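Local coordinates for endoglucanase (Clostridium thermocellum, PDB 2E4T), which hydrolyses internal beta-1,4-glucosidic bonds of cellulose and xyloglucan, the present chain being the glycoside hydrolase family 44 part of a longer multidomain enzyme, at residues A[33-37]-A[401-405]; A[355-361]-A[386-392]; A[406-410]-A[509-513]. Where two conformers were deposited one is given. Numbering follows the deposited sequence.

Contact 1 of 3, residues A[33-37]-A[401-405]; sequences ELDAT and EAGIN. With ZN (zinc ion), chain B; GOL (glycerol), chain G.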
ATOM      1  N   GLU A  33      -5.807  12.064  -1.468  1.00  5.56           N
ATOM      2  CA  GLU A  33      -5.696  12.830  -2.713  1.00  5.57           C
ATOM      3  C   GLU A  33      -4.369  13.585  -2.669  1.00  5.73           C
ATOM      4  O   GLU A  33      -4.217  14.576  -1.940  1.00  7.25           O
ATOM      5  CB  GLU A  33      -6.879  13.787  -2.860  1.00  6.15           C
ATOM      6  CG  GLU A  33      -8.189  13.012  -3.036  1.00  6.62           C
ATOM      7  CD  GLU A  33      -9.448  13.849  -3.122  1.00  7.64           C
ATOM      8  OE1 GLU A  33      -9.498  14.985  -2.591  1.00  9.81           O
ATOM      9  OE2 GLU A  33     -10.448  13.350  -3.736  1.00  7.42           O
ATOM     10  N   LEU A  34      -3.389  13.101  -3.441  1.00  5.56           N
ATOM     11  CA  LEU A  34      -2.035  13.638  -3.443  1.00  5.45           C
ATOM     12  C   LEU A  34      -1.759  14.513  -4.658  1.00  5.66           C
ATOM     13  O   LEU A  34      -2.328  14.349  -5.729  1.00  6.19           O
ATOM     14  CB  LEU A  34      -1.004  12.520  -3.437  1.00  5.92           C
ATOM     15  CG  LEU A  34      -0.986  11.613  -2.209  1.00  5.91           C
ATOM     16  CD1 LEU A  34       0.192  10.614  -2.332  1.00  6.66           C
ATOM     17  CD2 LEU A  34      -0.894  12.403  -0.923  1.00  7.11           C
ATOM     18  N   ASP A  35      -0.737  15.368  -4.472  1.00  5.73           N
ATOM     19  CA  ASP A  35      -0.102  16.103  -5.556  1.00  5.64           C
ATOM     20  C   ASP A  35       0.978  15.212  -6.194  1.00  5.85           C
ATOM     21  O   ASP A  35       2.189  15.472  -6.120  1.00  6.63           O
ATOM     22  CB  ASP A  35       0.560  17.352  -5.013  1.00  5.93           C
ATOM     23  CG  ASP A  35      -0.366  18.167  -4.138  1.00  5.78           C
ATOM     24  OD1 ASP A  35      -1.505  18.456  -4.596  1.00  6.67           O
ATOM     25  OD2 ASP A  35       0.030  18.597  -3.009  1.00  5.81           O
ATOM     26  N   ALA A  36       0.519  14.097  -6.753  1.00  6.31           N
ATOM     27  CA  ALA A  36       1.429  13.139  -7.390  1.00  6.09           C
ATOM     28  C   ALA A  36       0.585  12.364  -8.374  1.00  5.93           C
ATOM     29  O   ALA A  36      -0.643  12.194  -8.206  1.00  7.35           O
ATOM     30  CB  ALA A  36       2.024  12.171  -6.386  1.00  7.88           C
ATOM     31  N   THR A  37       1.238  11.859  -9.416  1.00  5.84           N
ATOM     32  CA  THR A  37       0.605  10.911 -10.329  1.00  5.46           C
ATOM     33  C   THR A  37       0.681   9.544  -9.680  1.00  5.54           C
ATOM     34  O   THR A  37       1.798   9.035  -9.389  1.00  6.92           O
ATOM     35  CB  THR A  37       1.356  10.938 -11.672  1.00  6.50           C
ATOM     36  OG1 THR A  37       1.302  12.281 -12.202  1.00  7.42           O
ATOM     37  CG2 THR A  37       0.787   9.931 -12.639  1.00  8.33           C
ATOM     38  N   GLU A 401       5.675  13.004  -2.155  1.00  5.29           N
ATOM     39  CA  GLU A 401       5.061  13.117  -3.469  1.00  5.30           C
ATOM     40  C   GLU A 401       6.101  13.153  -4.577  1.00  5.00           C
ATOM     41  O   GLU A 401       5.924  12.537  -5.641  1.00  5.52           O
ATOM     42  CB  GLU A 401       4.175  14.368  -3.509  1.00  5.34           C
ATOM     43  CG  GLU A 401       2.944  14.188  -2.643  1.00  5.62           C
ATOM     44  CD  GLU A 401       2.171  15.502  -2.434  1.00  4.99           C
ATOM     45  OE1 GLU A 401       2.807  16.611  -2.385  1.00  5.72           O
ATOM     46  OE2 GLU A 401       0.925  15.451  -2.257  1.00  5.74           O
ATOM     47  N   ALA A 402       7.216  13.886  -4.359  1.00  5.22           N
ATOM     48  CA  ALA A 402       8.311  13.899  -5.331  1.00  5.33           C
ATOM     49  C   ALA A 402       8.856  12.464  -5.503  1.00  5.29           C
ATOM     50  O   ALA A 402       9.220  12.063  -6.616  1.00  5.55           O
ATOM     51  CB  ALA A 402       9.404  14.829  -4.883  1.00  6.11           C
ATOM     52  N   GLY A 403       8.984  11.717  -4.396  1.00  5.26           N
ATOM     53  CA  GLY A 403       9.473  10.343  -4.475  1.00  5.63           C
ATOM     54  C   GLY A 403       8.591   9.468  -5.369  1.00  5.41           C
ATOM     55  O   GLY A 403       9.098   8.623  -6.137  1.00  6.46           O
ATOM     56  N   ILE A 404       7.266   9.680  -5.276  1.00  5.07           N
ATOM     57  CA  ILE A 404       6.333   8.958  -6.152  1.00  4.85           C
ATOM     58  C   ILE A 404       6.509   9.420  -7.616  1.00  4.88           C
ATOM     59  O   ILE A 404       6.660   8.592  -8.527  1.00  5.18           O
ATOM     60  CB  ILE A 404       4.869   9.157  -5.674  1.00  5.27           C
ATOM     61  CG1 ILE A 404       4.687   8.526  -4.294  1.00  5.70           C
ATOM     62  CG2 ILE A 404       3.907   8.597  -6.692  1.00  6.04           C
ATOM     63  CD1 ILE A 404       3.394   8.943  -3.592  1.00  7.02           C
ATOM     64  N   ASN A 405       6.447  10.751  -7.853  1.00  4.98           N
ATOM     65  CA  ASN A 405       6.549  11.245  -9.234  1.00  4.94           C
ATOM     66  C   ASN A 405       7.874  10.888  -9.880  1.00  4.96           C
ATOM     67  O   ASN A 405       7.949  10.799 -11.120  1.00  5.52           O
ATOM     68  CB  ASN A 405       6.342  12.769  -9.280  1.00  5.19           C
ATOM     69  CG  ASN A 405       4.881  13.143  -9.225  1.00  6.26           C
ATOM     70  OD1 ASN A 405       3.977  12.391  -9.570  1.00  7.10           O
ATOM     71  ND2 ASN A 405       4.651  14.419  -8.794  1.00  7.73           N
TER
HETATM   72 ZN    ZN B 700       1.611  18.077  -1.974  0.88  4.99          ZN
HETATM   73  C1  GOL G1602       5.107  17.630  -5.024  1.00  8.71           C
HETATM   74  O1  GOL G1602       5.033  18.996  -5.388  1.00  8.26           O
HETATM   75  C2  GOL G1602       5.317  16.759  -6.257  1.00  7.68           C
HETATM   76  O2  GOL G1602       4.242  16.933  -7.171  1.00  8.15           O
HETATM   77  C3  GOL G1602       6.630  17.064  -6.921  1.00  8.01           C
HETATM   78  O3  GOL G1602       6.865  16.082  -7.940  1.00  8.57           O
HETATM   79  O   HOH W   1       2.596  14.760 -11.582  1.00 12.99           O

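Contact 2 of 3, residues A[355-361]-A[386-392]; sequences LAITEYD and VYLATFW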
ATOM      1  N   LEU A 355       1.189  -9.786  -2.822  1.00  5.40           N
ATOM      2  CA  LEU A 355       1.480  -9.069  -1.574  1.00  5.30           C
ATOM      3  C   LEU A 355       1.220  -7.573  -1.778  1.00  4.82           C
ATOM      4  O   LEU A 355       1.710  -6.993  -2.770  1.00  5.44           O
ATOM      5  CB  LEU A 355       2.942  -9.316  -1.164  1.00  5.72           C
ATOM      6  CG  LEU A 355       3.406  -8.586   0.095  1.00  6.11           C
ATOM      7  CD1 LEU A 355       2.620  -9.023   1.326  1.00  7.40           C
ATOM      8  CD2 LEU A 355       4.884  -8.858   0.340  1.00  7.23           C
ATOM      9  N   ALA A 356       0.481  -6.957  -0.844  1.00  4.82           N
ATOM     10  CA  ALA A 356       0.245  -5.520  -0.923  1.00  4.71           C
ATOM     11  C   ALA A 356       0.529  -4.881   0.432  1.00  4.75           C
ATOM     12  O   ALA A 356       0.224  -5.449   1.485  1.00  5.41           O
ATOM     13  CB  ALA A 356      -1.199  -5.218  -1.339  1.00  5.68           C
ATOM     14  N   ILE A 357       1.073  -3.656   0.365  1.00  4.59           N
ATOM     15  CA  ILE A 357       1.332  -2.822   1.550  1.00  4.43           C
ATOM     16  C   ILE A 357       0.367  -1.645   1.419  1.00  4.42           C
ATOM     17  O   ILE A 357       0.644  -0.670   0.724  1.00  4.97           O
ATOM     18  CB  ILE A 357       2.796  -2.364   1.647  1.00  5.14           C
ATOM     19  CG1 ILE A 357       3.781  -3.522   1.393  1.00  6.12           C
ATOM     20  CG2 ILE A 357       2.990  -1.676   2.968  1.00  5.99           C
ATOM     21  CD1 ILE A 357       3.698  -4.693   2.346  1.00  6.88           C
ATOM     22  N   THR A 358      -0.824  -1.785   2.057  1.00  4.58           N
ATOM     23  CA  THR A 358      -1.918  -0.871   1.759  1.00  4.98           C
ATOM     24  C   THR A 358      -1.952   0.390   2.656  1.00  4.70           C
ATOM     25  O   THR A 358      -2.741   1.306   2.368  1.00  4.76           O
ATOM     26  CB  THR A 358      -3.266  -1.590   1.783  1.00  5.02           C
ATOM     27  OG1 THR A 358      -3.481  -2.128   3.074  1.00  6.62           O
ATOM     28  CG2 THR A 358      -3.373  -2.579   0.638  1.00  5.98           C
ATOM     29  N   GLU A 359      -1.090   0.449   3.669  1.00  4.77           N
ATOM     30  CA  GLU A 359      -0.796   1.696   4.350  1.00  4.55           C
ATOM     31  C   GLU A 359       0.674   1.621   4.748  1.00  4.64           C
ATOM     32  O   GLU A 359       1.148   0.563   5.216  1.00  4.95           O
ATOM     33  CB  GLU A 359      -1.598   1.951   5.629  1.00  4.97           C
ATOM     34  CG  GLU A 359      -3.082   2.078   5.387  1.00  5.15           C
ATOM     35  CD  GLU A 359      -3.914   2.373   6.619  1.00  5.18           C
ATOM     36  OE1 GLU A 359      -3.360   2.873   7.641  1.00  6.12           O
ATOM     37  OE2 GLU A 359      -5.161   2.153   6.543  1.00  5.76           O
ATOM     38  N   TYR A 360       1.384   2.738   4.631  1.00  4.88           N
ATOM     39  CA  TYR A 360       2.729   2.887   5.127  1.00  4.85           C
ATOM     40  C   TYR A 360       3.026   4.398   5.092  1.00  5.01           C
ATOM     41  O   TYR A 360       2.365   5.178   4.371  1.00  5.43           O
ATOM     42  CB  TYR A 360       3.774   2.124   4.275  1.00  5.35           C
ATOM     43  CG  TYR A 360       3.901   2.646   2.848  1.00  5.04           C
ATOM     44  CD1 TYR A 360       4.851   3.611   2.551  1.00  5.50           C
ATOM     45  CD2 TYR A 360       3.060   2.215   1.841  1.00  5.06           C
ATOM     46  CE1 TYR A 360       4.978   4.160   1.299  1.00  5.70           C
ATOM     47  CE2 TYR A 360       3.169   2.742   0.542  1.00  4.95           C
ATOM     48  CZ  TYR A 360       4.116   3.721   0.292  1.00  5.18           C
ATOM     49  OH  TYR A 360       4.254   4.308  -0.940  1.00  5.92           O
ATOM     50  N   ASP A 361       4.058   4.799   5.850  1.00  5.14           N
ATOM     51  CA  ASP A 361       4.546   6.194   5.883  1.00  4.99           C
ATOM     52  C   ASP A 361       5.870   6.147   6.597  1.00  5.16           C
ATOM     53  O   ASP A 361       5.928   5.753   7.763  1.00  6.11           O
ATOM     54  CB  ASP A 361       3.545   7.065   6.622  1.00  6.44           C
ATOM     55  CG  ASP A 361       4.018   8.508   6.838  1.00  7.26           C
ATOM     56  OD1 ASP A 361       4.975   8.944   6.176  1.00  7.22           O
ATOM     57  OD2 ASP A 361       3.352   9.228   7.666  1.00 10.03           O
ATOM     58  N   VAL A 386       6.374  -6.718  -4.796  1.00  5.74           N
ATOM     59  CA  VAL A 386       5.103  -6.279  -4.238  1.00  5.03           C
ATOM     60  C   VAL A 386       4.146  -5.941  -5.371  1.00  4.65           C
ATOM     61  O   VAL A 386       4.534  -5.398  -6.403  1.00  5.53           O
ATOM     62  CB  VAL A 386       5.355  -5.060  -3.296  1.00  5.28           C
ATOM     63  CG1 VAL A 386       4.102  -4.402  -2.847  1.00  6.16           C
ATOM     64  CG2 VAL A 386       6.210  -5.501  -2.116  1.00  7.13           C
ATOM     65  N   TYR A 387       2.859  -6.303  -5.175  1.00  4.92           N
ATOM     66  CA  TYR A 387       1.843  -6.122  -6.204  1.00  4.78           C
ATOM     67  C   TYR A 387       1.173  -4.742  -6.192  1.00  4.83           C
ATOM     68  O   TYR A 387       0.895  -4.146  -7.245  1.00  5.22           O
ATOM     69  CB  TYR A 387       0.765  -7.193  -5.989  1.00  5.52           C
ATOM     70  CG  TYR A 387      -0.401  -7.102  -6.921  1.00  5.53           C
ATOM     71  CD1 TYR A 387      -0.243  -7.281  -8.302  1.00  6.32           C
ATOM     72  CD2 TYR A 387      -1.685  -6.876  -6.426  1.00  5.93           C
ATOM     73  CE1 TYR A 387      -1.339  -7.213  -9.154  1.00  6.82           C
ATOM     74  CE2 TYR A 387      -2.794  -6.857  -7.287  1.00  6.77           C
ATOM     75  CZ  TYR A 387      -2.604  -7.052  -8.649  1.00  6.30           C
ATOM     76  OH  TYR A 387      -3.653  -7.050  -9.537  1.00  7.29           O
ATOM     77  N   LEU A 388       0.866  -4.241  -4.999  1.00  4.88           N
ATOM     78  CA  LEU A 388       0.130  -2.982  -4.874  1.00  4.69           C
ATOM     79  C   LEU A 388       0.628  -2.340  -3.586  1.00  4.55           C
ATOM     80  O   LEU A 388       0.885  -3.030  -2.592  1.00  4.94           O
ATOM     81  CB  LEU A 388      -1.388  -3.233  -4.865  1.00  5.25           C
ATOM     82  CG  LEU A 388      -2.282  -2.001  -4.694  1.00  5.23           C
ATOM     83  CD1 LEU A 388      -3.583  -2.167  -5.460  1.00  6.59           C
ATOM     84  CD2 LEU A 388      -2.592  -1.695  -3.228  1.00  5.87           C
ATOM     85  N   ALA A 389       0.720  -0.991  -3.590  1.00  4.52           N
ATOM     86  CA  ALA A 389       1.039  -0.286  -2.348  1.00  4.51           C
ATOM     87  C   ALA A 389       0.367   1.071  -2.430  1.00  4.40           C
ATOM     88  O   ALA A 389       0.270   1.682  -3.491  1.00  4.86           O
ATOM     89  CB  ALA A 389       2.552  -0.186  -2.136  1.00  5.15           C
ATOM     90  N   THR A 390      -0.062   1.530  -1.239  1.00  4.88           N
ATOM     91  CA  THR A 390      -0.761   2.806  -1.132  1.00  4.33           C
ATOM     92  C   THR A 390      -0.279   3.554   0.120  1.00  4.59           C
ATOM     93  O   THR A 390      -0.544   3.128   1.254  1.00  5.02           O
ATOM     94  CB  THR A 390      -2.333   2.608  -1.163  1.00  4.75           C
ATOM     95  OG1 THR A 390      -2.713   1.500  -0.358  1.00  5.20           O
ATOM     96  CG2 THR A 390      -2.819   2.323  -2.559  1.00  5.13           C
ATOM     97  N   PHE A 391       0.433   4.660  -0.119  1.00  4.85           N
ATOM     98  CA  PHE A 391       0.907   5.525   0.960  1.00  4.87           C
ATOM     99  C   PHE A 391      -0.286   6.081   1.744  1.00  4.61           C
ATOM    100  O   PHE A 391      -1.341   6.407   1.149  1.00  5.06           O
ATOM    101  CB  PHE A 391       1.679   6.684   0.303  1.00  5.19           C
ATOM    102  CG  PHE A 391       2.090   7.787   1.255  1.00  5.11           C
ATOM    103  CD1 PHE A 391       3.087   7.599   2.212  1.00  5.66           C
ATOM    104  CD2 PHE A 391       1.464   9.033   1.184  1.00  5.55           C
ATOM    105  CE1 PHE A 391       3.428   8.618   3.088  1.00  5.90           C
ATOM    106  CE2 PHE A 391       1.817  10.057   2.039  1.00  6.00           C
ATOM    107  CZ  PHE A 391       2.785   9.846   2.987  1.00  6.00           C
ATOM    108  N   TRP A 392      -0.141   6.236   3.065  1.00  5.15           N
ATOM    109  CA  TRP A 392      -1.130   6.896   3.889  1.00  5.26           C
ATOM    110  C   TRP A 392      -0.556   8.220   4.390  1.00  5.15           C
ATOM    111  O   TRP A 392       0.443   8.211   5.116  1.00  6.13           O
ATOM    112  CB  TRP A 392      -1.580   6.023   5.075  1.00  5.99           C
ATOM    113  CG  TRP A 392      -2.699   6.687   5.847  1.00  6.48           C
ATOM    114  CD1 TRP A 392      -2.604   7.706   6.747  1.00  7.55           C
ATOM    115  CD2 TRP A 392      -4.122   6.427   5.707  1.00  6.32           C
ATOM    116  NE1 TRP A 392      -3.868   8.115   7.182  1.00  8.40           N
ATOM    117  CE2 TRP A 392      -4.807   7.345   6.547  1.00  7.37           C
ATOM    118  CE3 TRP A 392      -4.869   5.523   4.958  1.00  6.46           C
ATOM    119  CZ2 TRP A 392      -6.220   7.376   6.617  1.00  8.25           C
ATOM    120  CZ3 TRP A 392      -6.281   5.563   5.041  1.00  7.01           C
ATOM    121  CH2 TRP A 392      -6.930   6.471   5.877  1.00  7.60           C
TER
HETATM  122  O   HOH W   2       0.679   8.635   7.834  1.00 15.71           O

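Contact 3 of 3, residues A[406-410]-A[509-513]; sequences LYTNY and ACHIV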
ATOM      1  N   LEU A 406       8.939  10.692  -9.107  1.00  4.98           N
ATOM      2  CA  LEU A 406      10.223  10.295  -9.702  1.00  5.12           C
ATOM      3  C   LEU A 406      10.031   8.975 -10.498  1.00  5.17           C
ATOM      4  O   LEU A 406      10.741   8.751 -11.500  1.00  5.87           O
ATOM      5  CB  LEU A 406      11.274  10.151  -8.634  1.00  5.98           C
ATOM      6  CG  LEU A 406      12.718  10.118  -9.157  1.00  6.34           C
ATOM      7  CD1 LEU A 406      13.154  11.421  -9.786  1.00  7.56           C
ATOM      8  CD2 LEU A 406      13.663   9.696  -8.012  1.00  8.56           C
ATOM      9  N   TYR A 407       9.114   8.117 -10.025  1.00  5.18           N
ATOM     10  CA  TYR A 407       8.780   6.896 -10.733  1.00  5.10           C
ATOM     11  C   TYR A 407       7.651   7.068 -11.732  1.00  5.10           C
ATOM     12  O   TYR A 407       7.691   6.455 -12.811  1.00  6.75           O
ATOM     13  CB  TYR A 407       8.380   5.779  -9.759  1.00  5.35           C
ATOM     14  CG  TYR A 407       9.549   5.248  -8.968  1.00  4.95           C
ATOM     15  CD1 TYR A 407      10.173   4.034  -9.352  1.00  5.03           C
ATOM     16  CD2 TYR A 407      10.034   5.922  -7.847  1.00  5.05           C
ATOM     17  CE1 TYR A 407      11.235   3.522  -8.649  1.00  4.96           C
ATOM     18  CE2 TYR A 407      11.125   5.444  -7.136  1.00  5.17           C
ATOM     19  CZ  TYR A 407      11.726   4.205  -7.516  1.00  4.88           C
ATOM     20  OH  TYR A 407      12.814   3.701  -6.852  1.00  5.06           O
ATOM     21  N   THR A 408       6.612   7.825 -11.408  1.00  5.38           N
ATOM     22  CA  THR A 408       5.393   7.794 -12.199  1.00  5.34           C
ATOM     23  C   THR A 408       5.272   8.911 -13.210  1.00  5.49           C
ATOM     24  O   THR A 408       4.417   8.806 -14.124  1.00  6.59           O
ATOM     25  CB  THR A 408       4.147   7.841 -11.270  1.00  5.67           C
ATOM     26  OG1 THR A 408       4.237   9.120 -10.613  1.00  5.73           O
ATOM     27  CG2 THR A 408       4.102   6.699 -10.307  1.00  6.07           C
ATOM     28  N   ASN A 409       6.019  10.001 -13.044  1.00  5.58           N
ATOM     29  CA  ASN A 409       5.790  11.184 -13.892  1.00  5.95           C
ATOM     30  C   ASN A 409       6.985  12.112 -13.664  1.00  6.47           C
ATOM     31  O   ASN A 409       6.864  13.224 -13.096  1.00  7.46           O
ATOM     32  CB  ASN A 409       4.472  11.856 -13.560  1.00  6.66           C
ATOM     33  CG  ASN A 409       4.074  12.866 -14.618  1.00  7.29           C
ATOM     34  OD1 ASN A 409       4.883  13.246 -15.492  1.00  7.95           O
ATOM     35  ND2 ASN A 409       2.816  13.263 -14.596  1.00  8.66           N
ATOM     36  N   TYR A 410       8.166  11.672 -14.089  1.00  6.04           N
ATOM     37  CA  TYR A 410       9.353  12.412 -13.707  1.00  6.80           C
ATOM     38  C   TYR A 410       9.549  13.720 -14.472  1.00  7.03           C
ATOM     39  O   TYR A 410      10.269  14.603 -13.991  1.00  8.00           O
ATOM     40  CB  TYR A 410      10.631  11.532 -13.774  1.00  7.13           C
ATOM     41  CG  TYR A 410      10.915  10.966 -15.133  1.00  7.55           C
ATOM     42  CD1 TYR A 410      11.495  11.714 -16.153  1.00  8.61           C
ATOM     43  CD2 TYR A 410      10.601   9.646 -15.422  1.00  8.32           C
ATOM     44  CE1 TYR A 410      11.736  11.115 -17.402  1.00  8.91           C
ATOM     45  CE2 TYR A 410      10.819   9.076 -16.663  1.00  9.97           C
ATOM     46  CZ  TYR A 410      11.387   9.795 -17.629  1.00  9.33           C
ATOM     47  OH  TYR A 410      11.599   9.209 -18.856  1.00 12.31           O
ATOM     48  N   ALA A 509      18.059  12.610  -5.080  1.00  5.86           N
ATOM     49  CA  ALA A 509      17.411  11.505  -5.743  1.00  5.66           C
ATOM     50  C   ALA A 509      17.331  11.801  -7.221  1.00  5.74           C
ATOM     51  O   ALA A 509      16.785  12.833  -7.615  1.00  7.08           O
ATOM     52  CB  ALA A 509      15.987  11.297  -5.194  1.00  6.34           C
ATOM     53  N   CYS A 510      17.859  10.894  -8.062  1.00  6.06           N
ATOM     54  CA  CYS A 510      17.886  11.098  -9.483  1.00  6.30           C
ATOM     55  C   CYS A 510      17.228   9.940 -10.240  1.00  5.69           C
ATOM     56  O   CYS A 510      17.204   8.801  -9.779  1.00  6.02           O
ATOM     57  CB  CYS A 510      19.412  10.982  -9.984  0.60  5.61           C
ATOM     58  SG  CYS A 510      20.584  12.074  -9.199  0.60  7.75           S
ATOM     59  N   HIS A 511      16.725  10.306 -11.423  1.00  5.44           N
ATOM     60  CA  HIS A 511      16.225   9.317 -12.403  1.00  5.21           C
ATOM     61  C   HIS A 511      17.011   9.606 -13.687  1.00  5.37           C
ATOM     62  O   HIS A 511      16.908  10.690 -14.260  1.00  5.98           O
ATOM     63  CB  HIS A 511      14.720   9.530 -12.614  1.00  5.74           C
ATOM     64  CG  HIS A 511      14.065   8.459 -13.432  1.00  5.61           C
ATOM     65  ND1 HIS A 511      12.740   8.143 -13.251  1.00  5.75           N
ATOM     66  CD2 HIS A 511      14.478   7.681 -14.493  1.00  6.41           C
ATOM     67  CE1 HIS A 511      12.392   7.221 -14.154  1.00  6.08           C
ATOM     68  NE2 HIS A 511      13.416   6.903 -14.920  1.00  6.13           N
ATOM     69  N   ILE A 512      17.804   8.595 -14.087  1.00  5.72           N
ATOM     70  CA  ILE A 512      18.641   8.689 -15.284  1.00  5.86           C
ATOM     71  C   ILE A 512      17.951   7.833 -16.366  1.00  5.87           C
ATOM     72  O   ILE A 512      17.515   6.716 -16.087  1.00  6.21           O
ATOM     73  CB  ILE A 512      20.040   8.124 -15.005  1.00  6.45           C
ATOM     74  CG1 ILE A 512      20.698   8.862 -13.837  1.00  7.60           C
ATOM     75  CG2 ILE A 512      20.901   8.160 -16.275  1.00  7.98           C
ATOM     76  CD1 ILE A 512      21.998   8.198 -13.353  1.00  9.63           C
ATOM     77  N   VAL A 513      17.868   8.371 -17.600  1.00  6.16           N
ATOM     78  CA  VAL A 513      17.263   7.643 -18.708  1.00  6.58           C
ATOM     79  C   VAL A 513      18.317   7.573 -19.811  1.00  6.52           C
ATOM     80  O   VAL A 513      18.648   8.579 -20.446  1.00  7.08           O
ATOM     81  CB  VAL A 513      15.999   8.326 -19.223  1.00  7.78           C
ATOM     82  CG1 VAL A 513      15.353   7.452 -20.325  1.00  9.22           C
ATOM     83  CG2 VAL A 513      14.995   8.604 -18.074  1.00  8.49           C
TER

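Contact 1 of 3, residues A[33-37]-A[401-405]
A zinc site ties the loop segment 33-37 to the helical segment 401-405. Asp35 OD2 lies 2.0 Å from ZN and Glu401 OE1 lies 1.9 Å from it, while the carbonyl oxygen of Ala395 supplies a further ligand. The metal thus holds together two acidic side chains that would otherwise repel one another. The carboxylate of Glu401 does two jobs, because its second oxygen accepts a hydrogen bond from the backbone, Asp35 N to Glu401 OE2 at 2.8 Å. Asp35 sits at the centre of an inverse gamma turn, closed by a weak bond of 3.0 Å from Ala36 N to Leu34 O. One helical turn after Glu401, Asn405 OD1 accepts Thr37 N at 2.8 Å, so the loop is anchored through two main-chain amides. A glycerol, probably from the crystallisation liquor, bridges the same edge: its O2 donates to Asp35 O at 2.7 Å and its O3 receives Asn405 ND2 at 2.9 Å. Between these polar ties, Ile404 packs against the loop, with its CD1 3.8 Å from Leu34 CD1 and its CG2 4.1 Å from Ala36 CB. The loop connects strands 26-30 and 40-43 and lies along helix 398-408, whose Ile404 also touches Gln374 and Leu378 of helix 368-384.

Contact 2 of 3, residues A[355-361]-A[386-392]
Tyr360 lays one face of its ring over the backbone of Phe391, whose CA is 3.9 Å from the Tyr360 ring centroid in a CH-pi contact; the edge of the Phe391 ring is also turned toward this face, with ring centroids 5.9 Å apart and planes at 67°. The two residues lie near the C-terminal ends of adjacent parallel strands of the TIM barrel, the seventh and eighth in chain order, which helix 368-384 joins in a beta-alpha-beta unit. Segments of the strands run at 7° to each other, 4.6 Å between axes. Their main chains are bonded from Tyr387 N to Leu355 O (2.8 Å), from Ile357 N to Leu388 O (3.0 Å) and from Thr390 N to Ile357 O (3.0 Å). Ala356 pairs with Leu388 on one face of the sheet, and Ile357 with Ala389 on the other, where Phe381 of the helix packs on both.

At Glu359 the chain turns a corner. Thr390 OG1 donates to Thr358 O at 2.7 Å, and main-chain bonding resumes with Trp392 N to Tyr360 O at 3.0 Å. Glu359 CD approaches Trp392 CE3 at 3.7 Å; its carboxylate is held by Arg42 and Tyr285, at the barrel end where TIM-barrel enzymes generally carry their active sites. Beyond it, water 2 donates to Asp361 OD2 at 2.7 Å and to Trp392 O at 2.8 Å.

Contact 3 of 3, residues A[406-410]-A[509-513]
His511 and Leu406 bury the largest areas here, followed by Tyr410. The histidine reaches from its strand to the last turn of a helix, where His511 ND1 donates to Leu406 O at 2.7 Å; its other ring nitrogen, NE2, is hydrogen-bonded to His447. Leu406 lies along the strand, with its CD1 3.7 Å from His511 CB and its CD2 4.0 Å from Ala509 CB. Asn409 leaves the helical conformation, and Tyr410 then turns back so that the edge of its ring meets the face of His511, with centroids 4.2 Å apart and planes at 50°. Farther along the same ring, Tyr410 CZ comes within 3.8 Å of Val513 CG2. Ala509, His511 and Val513, alternate residues of the strand, all face the helix end. Strand 508-514 lies between strands 442-452 and 474-480 of the large mixed sheet, so the contact fastens helix 398-408, which follows the last barrel strand, onto that second domain.

The three contacts lead from the wall of the barrel to the second domain. The centre of contact 2 is about 1 Å from the centre of the chain, that of contact 1 about 14 Å and that of contact 3 about 20 Å. Contacts 1 and 2 have centres 14 Å apart and meet where Leu34 CD1 packs on Phe391 CD2 at 4.1 Å; contacts 1 and 3, with centres 12 Å apart, share helix 398-408. Along the chain, contact 2 falls between the two segments of contact 1, and contact 3 follows. Helix 398-408, coming after barrel strand 388-391, therefore links the zinc-held loop on one side to the mixed beta sheet on the other, joining the two domains of the enzyme.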